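PDB 3ZHC: phytase from Citrobacter braakii, which belongs to the histidine phosphatase superfamily, branch 2, pairing a mixed beta-sheet with a largely helical region. Local coordinates for residues B[243-253]-B[376-384]. The protein carries 2 engineered substitutions. Residues are numbered along the deposited sequence; the frame is centred on the assembly and turned at random.
Sequences LLQEAQGMPQV and QTLRDMRDI
Arg382, on the short helix 378-382 that follows a strand of the central mixed sheet, reaches across to the C-terminal end of helix 231-247, where a Schellman motif at Gly249 closes the last turn. In this histidine phosphatase fold the contact thus joins the helix that follows sheet strand 366-375 to the end of helix 231-247. The axes of 243-247 and 378-382 come within 8.9 Å of each other, with Ala247 beside Met381.

Between the two segments, all hydrogen bonds are given by the Arg382 guanidinium. Its NH1 and NH2 both grip Met250 O, from one face of the carbonyl plane, and the NH1 bond is the shorter at 2.7 Å. NH1 also gives a longer but straighter bond to Glu246 O (3.3 Å, 165°), lying in that carbonyl's plane on a lone pair. Glu246 O accepts from Gly249 N as well, so the arginine shares an acceptor with one of the two bonds of the Schellman motif. These bonds should fix the rotation of the guanidinium and tie the chain leaving the helix to its last turn.

Electrostatic contact adds a second grip. The Glu246 carboxylate stacks over one guanidinium face, the planes 25° apart, and its OE2 forms a salt bridge with Arg382 NE at 3.3 Å without an N-H pointing at it. A bend at chi2 (70°) turns the carboxylate over the arginine.

Apolar packing continues beside the charged pair. Leu378 lies across the Glu246 chain at about a right angle, with Leu378 CG 3.5 Å from Glu246 CG, and its methyls meet Leu243 and Ala247; Trp264 of helix 260-280 touches both Glu246 and Leu378. At the closest pairing of the backbones, Met381 SD rests 3.5 Å from Ala247 CB.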
# COMPACT_ATOMS: atom_id res chain seq x y z
N LEU B 243 -11.80 -6.21 13.55
CA LEU B 243 -11.43 -7.33 12.66
C LEU B 243 -11.86 -8.65 13.26
O LEU B 243 -12.44 -9.47 12.58
CB LEU B 243 -9.92 -7.38 12.41
CG LEU B 243 -9.48 -8.42 11.35
CD1 LEU B 243 -9.18 -7.72 10.02
CD2 LEU B 243 -8.27 -9.23 11.82
N LEU B 244 -11.55 -8.83 14.56
CA LEU B 244 -11.95 -10.06 15.30
C LEU B 244 -13.48 -10.26 15.31
O LEU B 244 -13.96 -11.38 15.08
CB LEU B 244 -11.39 -10.05 16.71
CG LEU B 244 -9.85 -10.22 16.78
CD1 LEU B 244 -9.29 -9.78 18.16
CD2 LEU B 244 -9.41 -11.64 16.43
N GLN B 245 -14.23 -9.17 15.57
CA GLN B 245 -15.72 -9.23 15.53
C GLN B 245 -16.22 -9.78 14.18
O GLN B 245 -17.07 -10.70 14.14
CB GLN B 245 -16.33 -7.85 15.76
CG GLN B 245 -16.23 -7.34 17.14
CD GLN B 245 -16.70 -5.89 17.26
OE1 GLN B 245 -17.10 -5.25 16.27
NE2 GLN B 245 -16.66 -5.36 18.48
N GLU B 246 -15.68 -9.22 13.09
CA GLU B 246 -16.00 -9.64 11.72
C GLU B 246 -15.62 -11.11 11.48
O GLU B 246 -16.47 -11.92 11.08
CB GLU B 246 -15.28 -8.73 10.72
CG GLU B 246 -15.61 -8.95 9.22
CD GLU B 246 -17.02 -8.52 8.82
OE1 GLU B 246 -17.58 -7.58 9.40
OE2 GLU B 246 -17.57 -9.14 7.91
N ALA B 247 -14.36 -11.46 11.73
CA ALA B 247 -13.87 -12.86 11.54
C ALA B 247 -14.64 -13.90 12.39
O ALA B 247 -14.80 -15.05 11.99
CB ALA B 247 -12.37 -12.95 11.82
N GLN B 248 -15.11 -13.46 13.57
CA GLN B 248 -15.94 -14.27 14.48
C GLN B 248 -17.39 -14.48 13.98
O GLN B 248 -18.09 -15.35 14.48
CB GLN B 248 -15.97 -13.62 15.90
CG GLN B 248 -16.81 -14.35 17.02
CD GLN B 248 -16.38 -15.79 17.28
OE1 GLN B 248 -15.28 -16.22 16.88
NE2 GLN B 248 -17.24 -16.55 17.95
N GLY B 249 -17.82 -13.69 12.99
CA GLY B 249 -19.16 -13.78 12.46
C GLY B 249 -20.18 -13.06 13.31
O GLY B 249 -21.37 -13.42 13.29
N MET B 250 -19.73 -12.04 14.07
CA MET B 250 -20.63 -11.28 14.93
C MET B 250 -21.58 -10.45 14.08
O MET B 250 -21.15 -9.77 13.15
CB MET B 250 -19.89 -10.39 15.92
CG MET B 250 -19.25 -11.16 17.02
SD MET B 250 -18.81 -10.11 18.38
CE MET B 250 -18.42 -11.36 19.62
N PRO B 251 -22.89 -10.50 14.40
CA PRO B 251 -23.94 -9.85 13.56
C PRO B 251 -23.80 -8.33 13.41
O PRO B 251 -24.12 -7.81 12.36
CB PRO B 251 -25.23 -10.22 14.28
CG PRO B 251 -24.78 -10.61 15.69
CD PRO B 251 -23.46 -11.13 15.62
N GLN B 252 -23.31 -7.64 14.46
CA GLN B 252 -23.10 -6.19 14.43
C GLN B 252 -21.63 -5.87 14.71
O GLN B 252 -21.20 -5.84 15.87
CB GLN B 252 -24.02 -5.49 15.44
CG GLN B 252 -24.13 -3.95 15.27
CD GLN B 252 -25.07 -3.52 14.11
OE1 GLN B 252 -25.45 -4.33 13.24
NE2 GLN B 252 -25.44 -2.24 14.11
N VAL B 253 -20.86 -5.63 13.64
CA VAL B 253 -19.43 -5.31 13.73
C VAL B 253 -19.28 -3.81 13.74
O VAL B 253 -19.77 -3.15 12.84
CB VAL B 253 -18.63 -5.90 12.55
CG1 VAL B 253 -17.16 -5.54 12.67
CG2 VAL B 253 -18.81 -7.42 12.49
N GLN B 376 -6.56 -16.73 5.38
CA GLN B 376 -7.94 -16.64 4.91
C GLN B 376 -8.31 -15.21 4.79
O GLN B 376 -7.96 -14.39 5.67
CB GLN B 376 -8.89 -17.29 5.90
CG GLN B 376 -8.80 -18.83 5.91
CD GLN B 376 -8.99 -19.41 7.29
OE1 GLN B 376 -8.33 -18.99 8.22
NE2 GLN B 376 -9.87 -20.40 7.42
N THR B 377 -9.01 -14.85 3.70
CA THR B 377 -9.54 -13.50 3.55
C THR B 377 -10.57 -13.26 4.66
O THR B 377 -11.11 -14.23 5.24
CB THR B 377 -10.18 -13.25 2.17
OG1 THR B 377 -11.24 -14.18 1.94
CG2 THR B 377 -9.14 -13.38 1.05
N LEU B 378 -10.85 -12.00 4.96
CA LEU B 378 -11.81 -11.64 6.01
C LEU B 378 -13.22 -12.18 5.67
O LEU B 378 -13.96 -12.62 6.54
CB LEU B 378 -11.81 -10.11 6.25
CG LEU B 378 -12.61 -9.51 7.41
CD1 LEU B 378 -12.28 -10.20 8.74
CD2 LEU B 378 -12.37 -8.01 7.51
N ARG B 379 -13.56 -12.13 4.38
CA ARG B 379 -14.79 -12.70 3.83
C ARG B 379 -14.85 -14.21 4.10
O ARG B 379 -15.88 -14.73 4.55
CB ARG B 379 -14.84 -12.44 2.32
CG ARG B 379 -16.16 -12.73 1.60
CD ARG B 379 -17.21 -11.66 1.86
NE ARG B 379 -18.10 -11.96 2.99
CZ ARG B 379 -18.93 -11.08 3.56
NH1 ARG B 379 -19.01 -9.79 3.13
NH2 ARG B 379 -19.70 -11.48 4.57
N ASP B 380 -13.73 -14.91 3.84
CA ASP B 380 -13.64 -16.38 4.07
C ASP B 380 -13.69 -16.76 5.57
O ASP B 380 -14.05 -17.88 5.91
CB ASP B 380 -12.39 -17.00 3.39
CG ASP B 380 -12.53 -17.14 1.84
OD1 ASP B 380 -13.54 -16.65 1.24
OD2 ASP B 380 -11.62 -17.73 1.22
N MET B 381 -13.32 -15.82 6.46
CA MET B 381 -13.47 -16.02 7.90
C MET B 381 -14.93 -15.84 8.24
O MET B 381 -15.54 -16.71 8.85
CB MET B 381 -12.62 -15.03 8.69
CG MET B 381 -11.13 -15.27 8.54
SD MET B 381 -10.12 -14.03 9.31
CE MET B 381 -8.47 -14.70 9.00
N ARG B 382 -15.48 -14.69 7.83
CA ARG B 382 -16.89 -14.32 8.03
C ARG B 382 -17.86 -15.42 7.60
O ARG B 382 -18.77 -15.74 8.35
CB ARG B 382 -17.20 -13.03 7.22
CG ARG B 382 -18.61 -12.41 7.41
CD ARG B 382 -18.81 -11.97 8.80
NE ARG B 382 -20.00 -11.12 9.00
CZ ARG B 382 -20.30 -10.50 10.15
NH1 ARG B 382 -19.49 -10.62 11.23
NH2 ARG B 382 -21.40 -9.76 10.25
N ASP B 383 -17.64 -15.98 6.42
CA ASP B 383 -18.48 -17.05 5.86
C ASP B 383 -18.09 -18.48 6.28
O ASP B 383 -18.85 -19.41 6.04
CB ASP B 383 -18.45 -17.01 4.33
CG ASP B 383 -18.92 -15.69 3.75
OD1 ASP B 383 -19.76 -15.00 4.36
OD2 ASP B 383 -18.45 -15.34 2.66
N ILE B 384 -16.90 -18.63 6.90
CA ILE B 384 -16.29 -19.96 7.22
C ILE B 384 -16.29 -20.78 5.92
O ILE B 384 -16.85 -21.89 5.84
CB ILE B 384 -16.97 -20.71 8.40
CG1 ILE B 384 -17.11 -19.81 9.61
CG2 ILE B 384 -16.15 -21.97 8.77
CD1 ILE B 384 -17.79 -20.49 10.80